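Local coordinates for PHD finger protein 14 (Danio rerio, PDB 7D86) that reads histone H3 through a zinc-finger PZP module, preferring the unmodified tail, and represses PDGFRA expression, at residues A[12-17]-A[82-87]. Sequence-based numbering, arbitrary orientation.
Sequences CCVCLG and DGIFKE. With ZN (zinc ion), chain E.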
ATOM      1  N   CYS A  12       3.987  -9.871   4.535  1.00 41.34           N
ATOM      2  CA  CYS A  12       4.283  -8.836   3.551  1.00 41.07           C
ATOM      3  C   CYS A  12       3.463  -7.591   3.863  1.00 36.79           C
ATOM      4  O   CYS A  12       2.233  -7.658   3.943  1.00 33.06           O
ATOM      5  CB  CYS A  12       3.968  -9.331   2.143  1.00 37.37           C
ATOM      6  SG  CYS A  12       4.188  -8.033   0.912  1.00 35.57           S
ATOM      7  N   CYS A  13       4.133  -6.453   4.026  1.00 36.41           N
ATOM      8  CA  CYS A  13       3.442  -5.218   4.371  1.00 34.04           C
ATOM      9  C   CYS A  13       2.739  -4.580   3.176  1.00 34.18           C
ATOM     10  O   CYS A  13       2.089  -3.542   3.334  1.00 41.29           O
ATOM     11  CB  CYS A  13       4.426  -4.223   4.980  1.00 40.50           C
ATOM     12  SG  CYS A  13       5.512  -3.496   3.755  1.00 41.08           S
ATOM     13  N   VAL A  14       2.830  -5.167   1.992  1.00 31.35           N
ATOM     14  CA  VAL A  14       2.137  -4.652   0.814  1.00 33.81           C
ATOM     15  C   VAL A  14       0.804  -5.355   0.604  1.00 39.30           C
ATOM     16  O   VAL A  14      -0.240  -4.709   0.536  1.00 40.41           O
ATOM     17  CB  VAL A  14       3.037  -4.773  -0.435  1.00 29.48           C
ATOM     18  CG1 VAL A  14       2.241  -4.410  -1.709  1.00 30.95           C
ATOM     19  CG2 VAL A  14       4.271  -3.878  -0.279  1.00 31.85           C
ATOM     20  N   CYS A  15       0.818  -6.687   0.522  1.00 39.55           N
ATOM     21  CA  CYS A  15      -0.393  -7.459   0.276  1.00 36.73           C
ATOM     22  C   CYS A  15      -0.979  -8.097   1.529  1.00 33.85           C
ATOM     23  O   CYS A  15      -2.062  -8.681   1.445  1.00 34.93           O
ATOM     24  CB  CYS A  15      -0.112  -8.554  -0.760  1.00 38.32           C
ATOM     25  SG  CYS A  15       1.030  -9.840  -0.174  1.00 37.15           S
ATOM     26  N   LEU A  16      -0.295  -8.011   2.675  1.00 31.74           N
ATOM     27  CA  LEU A  16      -0.679  -8.623   3.952  1.00 34.59           C
ATOM     28  C   LEU A  16      -0.721 -10.149   3.905  1.00 40.30           C
ATOM     29  O   LEU A  16      -1.184 -10.777   4.864  1.00 39.78           O
ATOM     30  CB  LEU A  16      -2.023  -8.087   4.470  1.00 33.08           C
ATOM     31  CG  LEU A  16      -2.071  -6.570   4.706  1.00 34.51           C
ATOM     32  CD1 LEU A  16      -3.413  -6.150   5.289  1.00 33.67           C
ATOM     33  CD2 LEU A  16      -0.908  -6.076   5.589  1.00 32.02           C
ATOM     34  N   GLY A  17      -0.238 -10.768   2.831  1.00 42.12           N
ATOM     35  CA  GLY A  17      -0.088 -12.206   2.805  1.00 39.85           C
ATOM     36  C   GLY A  17       1.102 -12.661   3.629  1.00 46.53           C
ATOM     37  O   GLY A  17       1.949 -11.868   4.042  1.00 44.23           O
ATOM     38  N   ASP A  82       4.267   4.270   8.246  1.00 42.67           N
ATOM     39  CA  ASP A  82       4.616   2.862   8.272  1.00 49.79           C
ATOM     40  C   ASP A  82       4.649   2.298   6.851  1.00 48.34           C
ATOM     41  O   ASP A  82       4.390   2.995   5.865  1.00 45.77           O
ATOM     42  CB  ASP A  82       3.632   2.099   9.154  1.00 57.26           C
ATOM     43  CG  ASP A  82       3.597   2.627  10.573  1.00 66.93           C
ATOM     44  OD1 ASP A  82       4.673   2.956  11.113  1.00 70.01           O
ATOM     45  OD2 ASP A  82       2.493   2.725  11.148  1.00 72.53           O
ATOM     46  N   GLY A  83       4.984   1.016   6.742  1.00 44.03           N
ATOM     47  CA  GLY A  83       4.985   0.367   5.449  1.00 41.42           C
ATOM     48  C   GLY A  83       6.264   0.624   4.671  1.00 37.88           C
ATOM     49  O   GLY A  83       7.253   1.148   5.186  1.00 38.21           O
ATOM     50  N   ILE A  84       6.237   0.239   3.402  1.00 33.48           N
ATOM     51  CA  ILE A  84       7.437   0.271   2.585  1.00 36.10           C
ATOM     52  C   ILE A  84       7.222   1.240   1.425  1.00 36.78           C
ATOM     53  O   ILE A  84       6.108   1.396   0.910  1.00 32.48           O
ATOM     54  CB  ILE A  84       7.827  -1.152   2.116  1.00 36.70           C
ATOM     55  CG1 ILE A  84       9.332  -1.226   1.844  1.00 35.63           C
ATOM     56  CG2 ILE A  84       7.039  -1.589   0.890  1.00 33.60           C
ATOM     57  CD1 ILE A  84       9.840  -2.627   1.648  1.00 35.90           C
ATOM     58  N   PHE A  85       8.301   1.925   1.045  1.00 38.25           N
ATOM     59  CA  PHE A  85       8.261   3.067   0.143  1.00 35.82           C
ATOM     60  C   PHE A  85       9.122   2.839  -1.090  1.00 38.39           C
ATOM     61  O   PHE A  85      10.091   2.078  -1.069  1.00 30.31           O
ATOM     62  CB  PHE A  85       8.760   4.346   0.832  1.00 32.81           C
ATOM     63  CG  PHE A  85       7.887   4.826   1.945  1.00 35.66           C
ATOM     64  CD1 PHE A  85       7.973   4.256   3.205  1.00 36.49           C
ATOM     65  CD2 PHE A  85       7.003   5.875   1.740  1.00 37.23           C
ATOM     66  CE1 PHE A  85       7.176   4.706   4.240  1.00 40.41           C
ATOM     67  CE2 PHE A  85       6.206   6.336   2.772  1.00 39.23           C
ATOM     68  CZ  PHE A  85       6.290   5.746   4.027  1.00 39.47           C
ATOM     69  N   LYS A  86       8.749   3.536  -2.169  1.00 36.45           N
ATOM     70  CA  LYS A  86       9.569   3.685  -3.365  1.00 36.27           C
ATOM     71  C   LYS A  86       9.695   5.164  -3.699  1.00 32.95           C
ATOM     72  O   LYS A  86       8.793   5.958  -3.413  1.00 34.06           O
ATOM     73  CB  LYS A  86       8.965   2.948  -4.586  1.00 37.73           C
ATOM     74  CG  LYS A  86       9.073   1.426  -4.572  1.00 41.97           C
ATOM     75  CD  LYS A  86      10.437   0.956  -5.052  1.00 42.44           C
ATOM     76  CE  LYS A  86      10.445  -0.541  -5.345  1.00 44.36           C
ATOM     77  NZ  LYS A  86      11.808  -1.043  -5.673  1.00 51.52           N
ATOM     78  N   GLU A  87      10.800   5.523  -4.348  1.00 30.17           N
ATOM     79  CA  GLU A  87      11.050   6.909  -4.713  1.00 35.84           C
ATOM     80  C   GLU A  87      10.289   7.274  -5.984  1.00 35.08           C
ATOM     81  O   GLU A  87      10.152   6.453  -6.895  1.00 35.38           O
ATOM     82  CB  GLU A  87      12.555   7.137  -4.909  1.00 37.07           C
ATOM     83  CG  GLU A  87      12.977   8.593  -4.882  1.00 42.52           C
ATOM     84  CD  GLU A  87      14.493   8.758  -4.771  1.00 50.75           C
ATOM     85  OE1 GLU A  87      15.233   7.806  -5.104  1.00 50.06           O
ATOM     86  OE2 GLU A  87      14.940   9.841  -4.339  1.00 55.42           O
TER
HETATM   87 ZN    ZN E 504       3.162  -9.259  -0.790  1.00 41.18          ZN
HETATM   88  O   HOH W   1       3.098  -0.829   3.207  1.00 36.23           O
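C13 and V14, the two residues between the paired cysteines of a PHD-finger zinc knuckle, pack on I84 just ahead of strand 85-87 in the C2HC pre-PHD finger, joining two zinc fingers of the PZP module. The nearest pair of CA atoms, C13 and G83, is 5.9 Å apart, and SG of C13 also reaches CA of G83, at 4.3 Å. I84 can be followed outward. Its CB lies 3.7 Å from SG of C13, and its CG2 branch touches both neighbours, at 3.8 Å from SG of C13 and 3.8 Å from CG2 of V14. CG1, anti to the backbone N (chi1 -154°), and CD1 beyond it run clear of both C13 and V14, leaving CG2 as the branch that faces the knuckle. In the knuckle, chi1 of 74° sets SG of C13 between its own N and carbonyl carbon, and the thiol here serves as an apolar group while C12 and C15 take the metal. V34 touches both C13 and I84, and V36 and V96 each touch both V14 and I84, so the apolar patch is shared with strand 35-37 and helix 96-101. The knuckle itself is held by zinc, bound by C12 and C15 with H37 and C40, and by the amide of V14 pointing to SG of C12 (3.4 Å, 157° at the hydrogen). Polar linkage between the segments runs through one water, which donates to O of C13 at 2.9 Å and weakly accepts from N of I84 at 3.3 Å.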